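Local atomic coordinates of coenzyme f420-dependent n5,n10-methylenetetrahydromethanopterin reductase (Methanopyrus kandleri, PDB entry 1EZW), a protein that catalyses the reversible, coenzyme F420-dependent reduction of methylenetetrahydromethanopterin to methyltetrahydromethanopterin in methanogenesis from carbon dioxide. Residues V195-N199 and P200-E204; K236-D239 and K240-A244; G288-D291 and E292-E296; T306-D309 and K310-L314; S326-G329 and P330-K334. All coordinates share one frame; numbering follows the deposited sequence. Where two conformers were deposited one is given.

The five contacts are local: contacts 1, 2, 3 and 5 lie at the starts of helices and contact 4 lies inside one, all in the (beta/alpha)8-barrel chain. Contact 1 reaches contact 3 through a probable hydrogen bond, N199 ND2 to E296 O at 3.0 Å, and contact 4 through packing of P200 N on L314 CD2 at 3.5 Å. Contact 2 meets contact 3 where I242 CG2 lies 3.5 Å from I295 CD1, and contact 4 through a probable hydrogen bond, E238 OE2 to T306 OG1 at 2.5 Å. Its centre is about 10 Å from that of contact 5, against which it packs. The magnesium ligands T56 and S57 belong to none of the five.

Contact 1 of 5, residues V195-N199 and P200-E204; sequences VNASN and PKDFE
N199 bends forward over P200 to cap the helix that starts there: its OD1 accepts from K201 N at 3.0 Å, nearly straight at 163°, with the donor tilted modestly from the carboxamide plane. The first torsion makes this possible, since CG lies opposite the backbone N and beside the carbonyl carbon (chi1 -175°), and it brings N199 CG to 3.3 Å from P200 CD. N199 O in turn accepts from D202 N at 3.0 Å, the donor standing well above the carbonyl plane. The reply from the helix is weak: D202 OD2 takes N199 N at 3.3 Å, which completes a capping box between N199 and D202. The box lies where strand 192-196 hands over to helix 200-216, within one beta-alpha-beta unit of the barrel. Next to it, a water donates to D202 OD2 at 2.6 Å and accepts from S198 N, so that carboxylate oxygen also holds the loop ahead of the cap. Apolar atoms fill in alongside: A197 CB sits 3.5 Å from D202 CB, and V195 CB approaches F203 CE2 obliquely at 3.6 Å. The carbonyl oxygen of A197 lies in plane at the edge of the F203 ring. Further out, H264 and R263 hold D202 OD1, the latter as a salt bridge, which should fix the carboxylate's rotation; N199 ND2 donates to E296 O, and F203 also packs on V226, A228 and L314.

Contact 2 of 5, residues K236-D239 and K240-A244; sequences KDED and KAIEA
The first turn of helix 238-254 is capped by D237, whose carboxylate reaches the amide of K240. D237 OD1 accepts from K240 N at 3.1 Å and 159°, and the N-H comes from above the carboxylate plane rather than within it. This placement follows from the first torsion of D237, which sets CG opposite the backbone N (chi1 179°) and so swings the carboxylate forward toward the amide of K240. The negative group there would also be expected to interact well with the helix dipole. The same residue serves through its backbone too: A241 N donates to D237 O at 3.1 Å, nearly along the C=O axis. The regular ladder continues with I242 N to E238 O at 3.0 Å and E243 N to D239 O.

Between side chains, aliphatic carbons of K240 lie against the aspartate carboxylate. K240 crosses D237 at about a right angle, its CG 3.7 Å from D237 OD2. The chain then bends, leaving K240 NZ 6.3 Å from D237 OD2, so the opposite charges form no ion pair. On another flank, I242 CD1 meets E238 CG at 3.6 Å. Beyond CG the E238 chain leads away from this methyl, and OE2 bonds to T306 OG1 and D303 N, tying the helix start to the beginning of helix 304-316, while I242 faces I295 of helix 292-298 and K240 and A244 touch P330 in the loop before helix 332-342.

Contact 3 of 5, residues G288-D291 and E292-E296; sequences GLVD and EDMIE
The carboxylate of D291 is the flat group that meets the following helix, and its two oxygens do different work. M294 N approaches D291 OD2 nearly along the C-O axis, at 2.9 Å and 160°. M294 CG also lies 3.2 Å from D291 OD2. OD1 has M294 CE at 3.8 Å and forms a salt bridge with K270, so both ends of the carboxylate are engaged and its rotation should be well fixed. D291 CG stands between the backbone N and the carbonyl carbon (chi1 64°), a crowded position that turns the carboxylate back toward the first helical amides.

M294 crosses D291 at about a right angle and answers it from the helix: with its chain extended beyond CG, its SD accepts weakly from D291 N at 3.6 Å. The pair thus forms a capping box at the start of helix 292-298, with a thioether sulfur in place of the usual oxygen acceptor. The backbone adds I295 N to D291 O at 3.2 Å, with the donor in the carbonyl plane.

V290, the residue before the cap, presses CG1 against I295 CG1 at 3.5 Å, the two side chains meeting at about a right angle. This apolar clasp from the residue ahead of the cap to the fourth residue of the helix is a hydrophobic staple. V290 also packs on V249 and A250 of helix 238-254, whereas M294 lies against V253 of that same helix and I274 of helix 273-277.

Contact 4 of 5, residues T306-D309 and K310-L314; sequences TVVD and KIEEL
T306 O, V307 O and V308 O accept from K310 N, I311 N and E312 N at 3.0, 2.9 and 2.9 Å, each donor tilted about 19° from the carbonyl plane, while the next bond, E313 N to D309 O, is weak at 3.3 Å. On this regular alpha-helical frame the side chains meet mostly four residues apart. T306 and K310 run side by side, the methyl CG2 of the threonine lying 3.6 Å from K310 CE. T306 CG2 is opposite the backbone N, which leaves OG1 on the other branch (chi1 -64°) to bond with D303 besides E238. V307 and I311 form a parallel apolar pair, V307 CG1 to I311 CD1 at 3.7 Å. V307 is the one that helix 304-316 turns to the neighbouring strands, packing on I300 of strand 300-302 and on F232 and I234 of strand 232-234, whereas I311 turns to V343 and F347. On the outer flank E312 crosses V308 at a slant, its CG 3.1 Å from V308 O. An alanine in place of E312 has no carboxylate to lie by V308 CG1 and would probably open a gap between that methyl and F347, which E312 also touches. E312 OE1 stands 3.7 Å from D309 OD2, the two carboxylate planes 39° apart, and these like charges probably repel each other.

Contact 5 of 5, residues S326-G329 and P330-K334; sequences SPIG and PDKEK
K332 NZ donates weakly to P327 O at 3.3 Å, the polar contact that spans the turn. A water spans the same stretch, donating to G329 O at 2.8 Å and accepting weakly from K332 NZ, so the ammonium is held by two light grips. P327 O is shared, since G329 N also reaches it in a weak backbone bond. Farther on, D331 caps helix 332-342: K334 N meets D331 OD2 at 3.0 Å and 175°, very straight, though from above the carboxylate plane.

The lysine's carbons pass over that same carbonyl, K332 CG lying 3.6 Å from P327 O. The apolar contact comes further along the chain, where K332 CE approaches I328 CD1 to 4.1 Å, the two side chains crossing at about a right angle. The chain stays extended to CE and then turns at the last torsion (chi4 58°), which swings NZ back to the carbonyl of P327. A leucine in place of K332 would probably leave P327 O and the bridging water without their lysine partner, and the loop less firmly tied to the helix start.

The loop has an unusual backbone: a cis peptide joins S326 to P327, I328 has a positive phi (81°), and G329 is fully extended before P330.

In the fold, this loop leads from barrel strand 321-324 into helix 332-342. I328 packs on I8 and L10 of strand 5-10, P327 rests on helix 238-254, P327 and P330 both touch S233 of strand 232-234, and E333 forms a salt bridge with K15 of the second subunit.

Contact 1 of 5, residues V195-N199 and P200-E204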
loop_
_atom_site.group_PDB
_atom_site.type_symbol
_atom_site.label_atom_id
_atom_site.label_comp_id
_atom_site.label_asym_id
_atom_site.label_seq_id
_atom_site.Cartn_x
_atom_site.Cartn_y
_atom_site.Cartn_z
ATOM N N VAL A 195 1.133 2.282 -31.356
ATOM C CA VAL A 195 1.791 1.694 -32.512
ATOM C C VAL A 195 3.164 1.168 -32.130
ATOM O O VAL A 195 3.996 1.915 -31.629
ATOM C CB VAL A 195 1.930 2.764 -33.615
ATOM C CG1 VAL A 195 2.623 2.166 -34.857
ATOM C CG2 VAL A 195 0.568 3.308 -33.953
ATOM N N ASN A 196 3.377 -0.123 -32.345
ATOM C CA ASN A 196 4.654 -0.750 -32.065
ATOM C C ASN A 196 5.613 -0.347 -33.178
ATOM O O ASN A 196 5.667 -1.008 -34.222
ATOM C CB ASN A 196 4.519 -2.279 -32.041
ATOM C CG ASN A 196 3.986 -2.803 -30.714
ATOM O OD1 ASN A 196 3.587 -3.963 -30.603
ATOM N ND2 ASN A 196 4.009 -1.965 -29.697
ATOM N N ALA A 197 6.314 0.761 -32.968
ATOM C CA ALA A 197 7.302 1.239 -33.949
ATOM C C ALA A 197 8.137 2.309 -33.297
ATOM O O ALA A 197 7.670 2.980 -32.372
ATOM C CB ALA A 197 6.568 1.816 -35.204
ATOM N N SER A 198 9.353 2.523 -33.816
ATOM C CA SER A 198 10.259 3.501 -33.239
ATOM C C SER A 198 10.871 4.482 -34.250
ATOM O O SER A 198 11.727 5.282 -33.881
ATOM C CB SER A 198 11.410 2.741 -32.535
ATOM O OG SER A 198 10.890 1.777 -31.614
ATOM N N ASN A 199 10.396 4.453 -35.488
ATOM C CA ASN A 199 11.029 5.286 -36.534
ATOM C C ASN A 199 10.013 6.171 -37.281
ATOM O O ASN A 199 8.862 5.790 -37.473
ATOM C CB ASN A 199 11.767 4.303 -37.457
ATOM C CG ASN A 199 12.597 4.995 -38.538
ATOM O OD1 ASN A 199 12.053 5.513 -39.524
ATOM N ND2 ASN A 199 13.908 5.007 -38.357
ATOM N N PRO A 200 10.414 7.399 -37.667
ATOM C CA PRO A 200 9.517 8.307 -38.379
ATOM C C PRO A 200 8.820 7.692 -39.591
ATOM O O PRO A 200 7.653 8.003 -39.833
ATOM C CB PRO A 200 10.447 9.471 -38.764
ATOM C CG PRO A 200 11.396 9.506 -37.557
ATOM C CD PRO A 200 11.737 8.027 -37.486
ATOM N N LYS A 201 9.507 6.817 -40.326
ATOM C CA LYS A 201 8.906 6.221 -41.520
ATOM C C LYS A 201 7.677 5.377 -41.227
ATOM O O LYS A 201 6.755 5.277 -42.048
ATOM C CB LYS A 201 9.948 5.399 -42.295
ATOM C CG LYS A 201 10.974 6.320 -42.976
ATOM C CD LYS A 201 11.843 5.576 -43.994
ATOM C CE LYS A 201 12.889 4.709 -43.365
ATOM N NZ LYS A 201 13.917 5.497 -42.626
ATOM N N ASP A 202 7.659 4.761 -40.047
ATOM C CA ASP A 202 6.519 3.945 -39.685
ATOM C C ASP A 202 5.318 4.842 -39.482
ATOM O O ASP A 202 4.201 4.484 -39.850
ATOM C CB ASP A 202 6.829 3.184 -38.393
ATOM C CG ASP A 202 8.046 2.328 -38.526
ATOM O OD1 ASP A 202 8.084 1.490 -39.452
ATOM O OD2 ASP A 202 8.975 2.484 -37.711
ATOM N N PHE A 203 5.542 6.012 -38.894
ATOM C CA PHE A 203 4.450 6.924 -38.637
ATOM C C PHE A 203 4.008 7.705 -39.860
ATOM O O PHE A 203 2.867 8.147 -39.933
ATOM C CB PHE A 203 4.776 7.818 -37.443
ATOM C CG PHE A 203 4.850 7.024 -36.147
ATOM C CD1 PHE A 203 6.044 6.435 -35.734
ATOM C CD2 PHE A 203 3.670 6.727 -35.455
ATOM C CE1 PHE A 203 6.071 5.543 -34.652
ATOM C CE2 PHE A 203 3.681 5.834 -34.372
ATOM C CZ PHE A 203 4.878 5.242 -33.979
ATOM N N GLU A 204 4.905 7.859 -40.826
ATOM C CA GLU A 204 4.513 8.555 -42.053
ATOM C C GLU A 204 3.495 7.677 -42.780
ATOM O O GLU A 204 2.654 8.169 -43.520
ATOM C CB GLU A 204 5.759 8.824 -42.912
ATOM C CG GLU A 204 6.629 9.881 -42.232
ATOM C CD GLU A 204 8.017 10.033 -42.837
ATOM O OE1 GLU A 204 8.459 9.132 -43.569
ATOM O OE2 GLU A 204 8.682 11.055 -42.535
HETATM O O HOH W 1 10.250 0.902 -36.080
#

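Contact 2 of 5, residues K236-D239 and K240-A244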
loop_
_atom_site.group_PDB
_atom_site.type_symbol
_atom_site.label_atom_id
_atom_site.label_comp_id
_atom_site.label_asym_id
_atom_site.label_seq_id
_atom_site.Cartn_x
_atom_site.Cartn_y
_atom_site.Cartn_z
ATOM N N LYS A 236 24.492 7.633 -20.800
ATOM C CA LYS A 236 25.416 8.729 -21.090
ATOM C C LYS A 236 26.492 8.226 -22.067
ATOM O O LYS A 236 27.131 9.017 -22.748
ATOM C CB LYS A 236 26.044 9.257 -19.794
ATOM C CG LYS A 236 26.752 8.191 -18.989
ATOM C CD LYS A 236 27.229 8.735 -17.630
ATOM C CE LYS A 236 28.080 7.704 -16.893
ATOM N NZ LYS A 236 27.340 6.414 -16.745
ATOM N N ASP A 237 26.683 6.911 -22.127
ATOM C CA ASP A 237 27.639 6.284 -23.035
ATOM C C ASP A 237 26.810 5.727 -24.203
ATOM O O ASP A 237 26.192 4.663 -24.099
ATOM C CB ASP A 237 28.365 5.123 -22.343
ATOM C CG ASP A 237 29.360 4.406 -23.264
ATOM O OD1 ASP A 237 29.083 4.269 -24.464
ATOM O OD2 ASP A 237 30.406 3.931 -22.768
ATOM N N GLU A 238 26.803 6.449 -25.317
ATOM C CA GLU A 238 26.027 6.023 -26.473
ATOM C C GLU A 238 26.257 4.583 -26.902
ATOM O O GLU A 238 25.323 3.870 -27.263
ATOM C CB GLU A 238 26.269 6.983 -27.659
ATOM C CG GLU A 238 25.477 6.594 -28.884
ATOM C CD GLU A 238 25.120 7.784 -29.730
ATOM O OE1 GLU A 238 25.631 7.883 -30.874
ATOM O OE2 GLU A 238 24.340 8.632 -29.251
ATOM N N ASP A 239 27.507 4.134 -26.878
ATOM C CA ASP A 239 27.778 2.766 -27.283
ATOM C C ASP A 239 27.102 1.744 -26.406
ATOM O O ASP A 239 26.590 0.743 -26.895
ATOM C CB ASP A 239 29.282 2.526 -27.293
ATOM C CG ASP A 239 29.948 3.221 -28.431
ATOM O OD1 ASP A 239 29.558 2.920 -29.575
ATOM O OD2 ASP A 239 30.846 4.056 -28.187
ATOM N N LYS A 240 27.108 2.001 -25.109
ATOM C CA LYS A 240 26.474 1.102 -24.151
ATOM C C LYS A 240 24.952 1.080 -24.384
ATOM O O LYS A 240 24.324 0.021 -24.345
ATOM C CB LYS A 240 26.802 1.554 -22.725
ATOM C CG LYS A 240 28.178 1.090 -22.227
ATOM C CD LYS A 240 28.423 1.462 -20.754
ATOM C CE LYS A 240 27.253 1.045 -19.836
ATOM N NZ LYS A 240 26.785 -0.387 -19.944
ATOM N N ALA A 241 24.374 2.247 -24.652
ATOM C CA ALA A 241 22.928 2.315 -24.918
ATOM C C ALA A 241 22.598 1.466 -26.149
ATOM O O ALA A 241 21.693 0.631 -26.130
ATOM C CB ALA A 241 22.500 3.770 -25.153
ATOM N N ILE A 242 23.362 1.653 -27.229
ATOM C CA ILE A 242 23.103 0.912 -28.456
ATOM C C ILE A 242 23.229 -0.595 -28.272
ATOM O O ILE A 242 22.432 -1.375 -28.783
ATOM C CB ILE A 242 24.064 1.378 -29.590
ATOM C CG1 ILE A 242 23.741 2.829 -29.963
ATOM C CG2 ILE A 242 23.988 0.403 -30.781
ATOM C CD1 ILE A 242 24.841 3.549 -30.752
ATOM N N GLU A 243 24.243 -1.008 -27.525
ATOM C CA GLU A 243 24.467 -2.421 -27.310
ATOM C C GLU A 243 23.277 -3.079 -26.624
ATOM O O GLU A 243 22.895 -4.201 -26.960
ATOM C CB GLU A 243 25.725 -2.612 -26.456
ATOM C CG GLU A 243 26.164 -4.071 -26.326
ATOM C CD GLU A 243 26.465 -4.692 -27.674
ATOM O OE1 GLU A 243 27.106 -4.003 -28.500
ATOM O OE2 GLU A 243 26.077 -5.863 -27.900
ATOM N N ALA A 244 22.695 -2.377 -25.655
ATOM C CA ALA A 244 21.558 -2.904 -24.898
ATOM C C ALA A 244 20.334 -3.188 -25.763
ATOM O O ALA A 244 19.479 -4.008 -25.415
ATOM C CB ALA A 244 21.208 -1.930 -23.771
#

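Contact 3 of 5, residues G288-D291 and E292-E296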
loop_
_atom_site.group_PDB
_atom_site.type_symbol
_atom_site.label_atom_id
_atom_site.label_comp_id
_atom_site.label_asym_id
_atom_site.label_seq_id
_atom_site.Cartn_x
_atom_site.Cartn_y
_atom_site.Cartn_z
ATOM N N GLY A 288 25.005 -10.617 -32.588
ATOM C CA GLY A 288 26.130 -10.292 -33.445
ATOM C C GLY A 288 25.721 -9.833 -34.834
ATOM O O GLY A 288 26.430 -9.038 -35.460
ATOM N N LEU A 289 24.583 -10.324 -35.315
ATOM C CA LEU A 289 24.073 -9.956 -36.636
ATOM C C LEU A 289 23.353 -8.598 -36.709
ATOM O O LEU A 289 23.254 -8.006 -37.788
ATOM C CB LEU A 289 23.136 -11.049 -37.155
ATOM C CG LEU A 289 23.815 -12.403 -37.382
ATOM C CD1 LEU A 289 22.813 -13.407 -37.941
ATOM C CD2 LEU A 289 24.974 -12.217 -38.342
ATOM N N VAL A 290 22.841 -8.104 -35.580
ATOM C CA VAL A 290 22.139 -6.816 -35.584
ATOM C C VAL A 290 23.072 -5.688 -36.010
ATOM O O VAL A 290 24.078 -5.416 -35.343
ATOM C CB VAL A 290 21.549 -6.480 -34.182
ATOM C CG1 VAL A 290 20.924 -5.081 -34.197
ATOM C CG2 VAL A 290 20.508 -7.514 -33.801
ATOM N N ASP A 291 22.741 -5.010 -37.108
ATOM C CA ASP A 291 23.604 -3.929 -37.581
ATOM C C ASP A 291 23.053 -2.534 -37.324
ATOM O O ASP A 291 21.995 -2.371 -36.711
ATOM C CB ASP A 291 23.913 -4.115 -39.069
ATOM C CG ASP A 291 22.674 -4.026 -39.942
ATOM O OD1 ASP A 291 22.692 -4.635 -41.029
ATOM O OD2 ASP A 291 21.698 -3.334 -39.572
ATOM N N GLU A 292 23.770 -1.518 -37.787
ATOM C CA GLU A 292 23.327 -0.167 -37.533
ATOM C C GLU A 292 22.005 0.211 -38.156
ATOM O O GLU A 292 21.257 1.003 -37.575
ATOM C CB GLU A 292 24.403 0.824 -37.942
ATOM C CG GLU A 292 25.660 0.611 -37.150
ATOM C CD GLU A 292 26.568 1.806 -37.170
ATOM O OE1 GLU A 292 27.644 1.735 -36.540
ATOM O OE2 GLU A 292 26.203 2.819 -37.810
ATOM N N ASP A 293 21.698 -0.340 -39.326
ATOM C CA ASP A 293 20.441 0.018 -39.961
ATOM C C ASP A 293 19.248 -0.554 -39.212
ATOM O O ASP A 293 18.202 0.087 -39.136
ATOM C CB ASP A 293 20.413 -0.419 -41.422
ATOM C CG ASP A 293 21.508 0.248 -42.242
ATOM O OD1 ASP A 293 21.809 1.453 -42.022
ATOM O OD2 ASP A 293 22.061 -0.426 -43.126
ATOM N N MET A 294 19.406 -1.751 -38.658
ATOM C CA MET A 294 18.320 -2.369 -37.889
ATOM C C MET A 294 18.096 -1.577 -36.593
ATOM O O MET A 294 16.950 -1.361 -36.177
ATOM C CB MET A 294 18.664 -3.804 -37.522
ATOM C CG MET A 294 18.882 -4.702 -38.701
ATOM S SD MET A 294 19.550 -6.254 -38.127
ATOM C CE MET A 294 19.975 -7.036 -39.765
ATOM N N ILE A 295 19.186 -1.160 -35.957
ATOM C CA ILE A 295 19.087 -0.385 -34.728
ATOM C C ILE A 295 18.419 0.957 -35.014
ATOM O O ILE A 295 17.581 1.423 -34.241
ATOM C CB ILE A 295 20.483 -0.220 -34.097
ATOM C CG1 ILE A 295 20.938 -1.598 -33.586
ATOM C CG2 ILE A 295 20.470 0.858 -33.005
ATOM C CD1 ILE A 295 22.362 -1.637 -33.081
ATOM N N GLU A 296 18.764 1.590 -36.137
ATOM C CA GLU A 296 18.161 2.876 -36.496
ATOM C C GLU A 296 16.685 2.687 -36.865
ATOM O O GLU A 296 15.836 3.538 -36.601
ATOM C CB GLU A 296 18.929 3.472 -37.692
ATOM C CG GLU A 296 18.522 4.863 -38.172
ATOM C CD GLU A 296 17.145 4.926 -38.792
ATOM O OE1 GLU A 296 16.692 3.931 -39.405
ATOM O OE2 GLU A 296 16.522 5.999 -38.685
#

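Contact 4 of 5, residues T306-D309 and K310-L314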
loop_
_atom_site.group_PDB
_atom_site.type_symbol
_atom_site.label_atom_id
_atom_site.label_comp_id
_atom_site.label_asym_id
_atom_site.label_seq_id
_atom_site.Cartn_x
_atom_site.Cartn_y
_atom_site.Cartn_z
ATOM N N THR A 306 21.388 12.296 -28.920
ATOM C CA THR A 306 20.913 11.459 -30.006
ATOM C C THR A 306 19.438 11.155 -29.824
ATOM O O THR A 306 18.647 11.213 -30.771
ATOM C CB THR A 306 21.702 10.166 -30.032
ATOM O OG1 THR A 306 23.072 10.487 -30.313
ATOM C CG2 THR A 306 21.212 9.221 -31.106
ATOM N N VAL A 307 19.079 10.811 -28.593
ATOM C CA VAL A 307 17.678 10.498 -28.310
ATOM C C VAL A 307 16.768 11.682 -28.543
ATOM O O VAL A 307 15.683 11.524 -29.109
ATOM C CB VAL A 307 17.519 9.974 -26.842
ATOM C CG1 VAL A 307 16.038 9.933 -26.429
ATOM C CG2 VAL A 307 18.110 8.608 -26.778
ATOM N N VAL A 308 17.188 12.858 -28.090
ATOM C CA VAL A 308 16.388 14.038 -28.280
ATOM C C VAL A 308 16.198 14.279 -29.784
ATOM O O VAL A 308 15.093 14.576 -30.227
ATOM C CB VAL A 308 17.043 15.270 -27.595
ATOM C CG1 VAL A 308 16.411 16.573 -28.091
ATOM C CG2 VAL A 308 16.816 15.157 -26.064
ATOM N N ASP A 309 17.278 14.147 -30.558
ATOM C CA ASP A 309 17.180 14.343 -32.016
ATOM C C ASP A 309 16.188 13.378 -32.662
ATOM O O ASP A 309 15.405 13.773 -33.544
ATOM C CB ASP A 309 18.546 14.155 -32.665
ATOM C CG ASP A 309 19.491 15.316 -32.405
ATOM O OD1 ASP A 309 20.705 15.125 -32.628
ATOM O OD2 ASP A 309 19.029 16.414 -32.005
ATOM N N LYS A 310 16.228 12.114 -32.240
ATOM C CA LYS A 310 15.316 11.111 -32.764
ATOM C C LYS A 310 13.870 11.400 -32.373
ATOM O O LYS A 310 12.963 11.278 -33.193
ATOM C CB LYS A 310 15.749 9.714 -32.320
ATOM C CG LYS A 310 17.051 9.277 -33.001
ATOM C CD LYS A 310 17.559 7.950 -32.444
ATOM C CE LYS A 310 18.854 7.485 -33.122
ATOM N NZ LYS A 310 18.567 7.015 -34.509
ATOM N N ILE A 311 13.637 11.811 -31.134
ATOM C CA ILE A 311 12.262 12.139 -30.755
ATOM C C ILE A 311 11.758 13.343 -31.563
ATOM O O ILE A 311 10.607 13.371 -31.985
ATOM C CB ILE A 311 12.171 12.405 -29.248
ATOM C CG1 ILE A 311 12.458 11.094 -28.511
ATOM C CG2 ILE A 311 10.790 12.965 -28.895
ATOM C CD1 ILE A 311 12.633 11.272 -26.996
ATOM N N GLU A 312 12.601 14.349 -31.786
ATOM C CA GLU A 312 12.134 15.474 -32.586
ATOM C C GLU A 312 11.586 14.992 -33.945
ATOM O O GLU A 312 10.535 15.464 -34.387
ATOM C CB GLU A 312 13.275 16.491 -32.814
ATOM C CG GLU A 312 13.806 17.095 -31.530
ATOM C CD GLU A 312 14.974 18.037 -31.754
ATOM O OE1 GLU A 312 15.725 17.812 -32.733
ATOM O OE2 GLU A 312 15.147 18.974 -30.935
ATOM N N GLU A 313 12.271 14.047 -34.587
ATOM C CA GLU A 313 11.817 13.550 -35.885
ATOM C C GLU A 313 10.519 12.739 -35.763
ATOM O O GLU A 313 9.678 12.772 -36.646
ATOM C CB GLU A 313 12.895 12.705 -36.556
ATOM C CG GLU A 313 14.155 13.500 -36.879
ATOM C CD GLU A 313 13.850 14.725 -37.720
ATOM O OE1 GLU A 313 13.274 14.553 -38.814
ATOM O OE2 GLU A 313 14.171 15.847 -37.271
ATOM N N LEU A 314 10.366 11.990 -34.668
ATOM C CA LEU A 314 9.117 11.253 -34.472
ATOM C C LEU A 314 7.961 12.219 -34.301
ATOM O O LEU A 314 6.893 12.021 -34.894
ATOM C CB LEU A 314 9.221 10.348 -33.234
ATOM C CG LEU A 314 10.065 9.112 -33.491
ATOM C CD1 LEU A 314 10.294 8.415 -32.135
ATOM C CD2 LEU A 314 9.392 8.177 -34.460
HETATM O O HOH W 2 16.024 16.054 -35.241
#

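Contact 5 of 5, residues S326-G329 and P330-K334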
loop_
_atom_site.group_PDB
_atom_site.type_symbol
_atom_site.label_atom_id
_atom_site.label_comp_id
_atom_site.label_asym_id
_atom_site.label_seq_id
_atom_site.Cartn_x
_atom_site.Cartn_y
_atom_site.Cartn_z
ATOM N N SER A 326 11.220 -1.618 -23.477
ATOM C CA SER A 326 12.392 -2.461 -23.356
ATOM C C SER A 326 13.436 -2.175 -24.443
ATOM O O SER A 326 13.088 -2.128 -25.628
ATOM C CB SER A 326 11.950 -3.926 -23.427
ATOM O OG SER A 326 13.057 -4.791 -23.229
ATOM N N PRO A 327 14.726 -2.128 -24.071
ATOM C CA PRO A 327 15.286 -2.358 -22.722
ATOM C C PRO A 327 15.208 -1.191 -21.741
ATOM O O PRO A 327 15.493 -1.360 -20.539
ATOM C CB PRO A 327 16.737 -2.720 -23.038
ATOM C CG PRO A 327 17.025 -1.661 -24.211
ATOM C CD PRO A 327 15.813 -1.945 -25.068
ATOM N N ILE A 328 14.863 -0.010 -22.259
ATOM C CA ILE A 328 14.797 1.258 -21.546
ATOM C C ILE A 328 16.208 1.837 -21.433
ATOM O O ILE A 328 16.450 3.011 -21.751
ATOM C CB ILE A 328 14.073 1.123 -20.151
ATOM C CG1 ILE A 328 12.614 0.714 -20.422
ATOM C CG2 ILE A 328 14.093 2.484 -19.405
ATOM C CD1 ILE A 328 11.753 0.638 -19.200
ATOM N N GLY A 329 17.152 1.003 -21.005
ATOM C CA GLY A 329 18.537 1.428 -20.911
ATOM C C GLY A 329 19.294 0.314 -20.217
ATOM O O GLY A 329 18.684 -0.625 -19.696
ATOM N N PRO A 330 20.627 0.359 -20.237
ATOM C CA PRO A 330 21.447 -0.663 -19.586
ATOM C C PRO A 330 21.012 -0.869 -18.114
ATOM O O PRO A 330 20.979 -1.994 -17.632
ATOM C CB PRO A 330 22.851 -0.087 -19.744
ATOM C CG PRO A 330 22.741 0.493 -21.201
ATOM C CD PRO A 330 21.473 1.331 -20.959
ATOM N N ASP A 331 20.688 0.237 -17.430
ATOM C CA ASP A 331 20.210 0.248 -16.025
ATOM C C ASP A 331 18.861 0.963 -16.177
ATOM O O ASP A 331 18.855 2.162 -16.475
ATOM C CB ASP A 331 21.169 1.087 -15.165
ATOM C CG ASP A 331 20.729 1.226 -13.698
ATOM O OD1 ASP A 331 21.609 1.123 -12.799
ATOM O OD2 ASP A 331 19.544 1.479 -13.415
ATOM N N LYS A 332 17.758 0.233 -16.005
ATOM C CA LYS A 332 16.409 0.826 -16.196
ATOM C C LYS A 332 16.148 2.056 -15.355
ATOM O O LYS A 332 15.628 3.058 -15.855
ATOM C CB LYS A 332 15.270 -0.204 -15.950
ATOM C CG LYS A 332 15.179 -1.347 -17.002
ATOM C CD LYS A 332 13.895 -2.169 -16.825
ATOM C CE LYS A 332 13.507 -2.938 -18.090
ATOM N NZ LYS A 332 14.570 -3.865 -18.565
ATOM N N GLU A 333 16.454 1.989 -14.055
ATOM C CA GLU A 333 16.214 3.151 -13.210
ATOM C C GLU A 333 17.062 4.367 -13.605
ATOM O O GLU A 333 16.547 5.492 -13.697
ATOM C CB GLU A 333 16.423 2.769 -11.727
ATOM C CG GLU A 333 16.366 3.944 -10.778
ATOM C CD GLU A 333 16.289 3.478 -9.333
ATOM O OE1 GLU A 333 16.629 4.281 -8.445
ATOM O OE2 GLU A 333 15.899 2.306 -9.126
ATOM N N LYS A 334 18.360 4.172 -13.849
ATOM C CA LYS A 334 19.211 5.305 -14.246
ATOM C C LYS A 334 18.746 5.837 -15.599
ATOM O O LYS A 334 18.824 7.040 -15.844
ATOM C CB LYS A 334 20.678 4.876 -14.387
ATOM C CG LYS A 334 21.386 4.478 -13.112
ATOM C CD LYS A 334 22.642 3.648 -13.517
ATOM C CE LYS A 334 23.402 4.297 -14.704
ATOM N NZ LYS A 334 24.350 3.345 -15.381
HETATM O O HOH W 3 17.687 -3.127 -19.089
#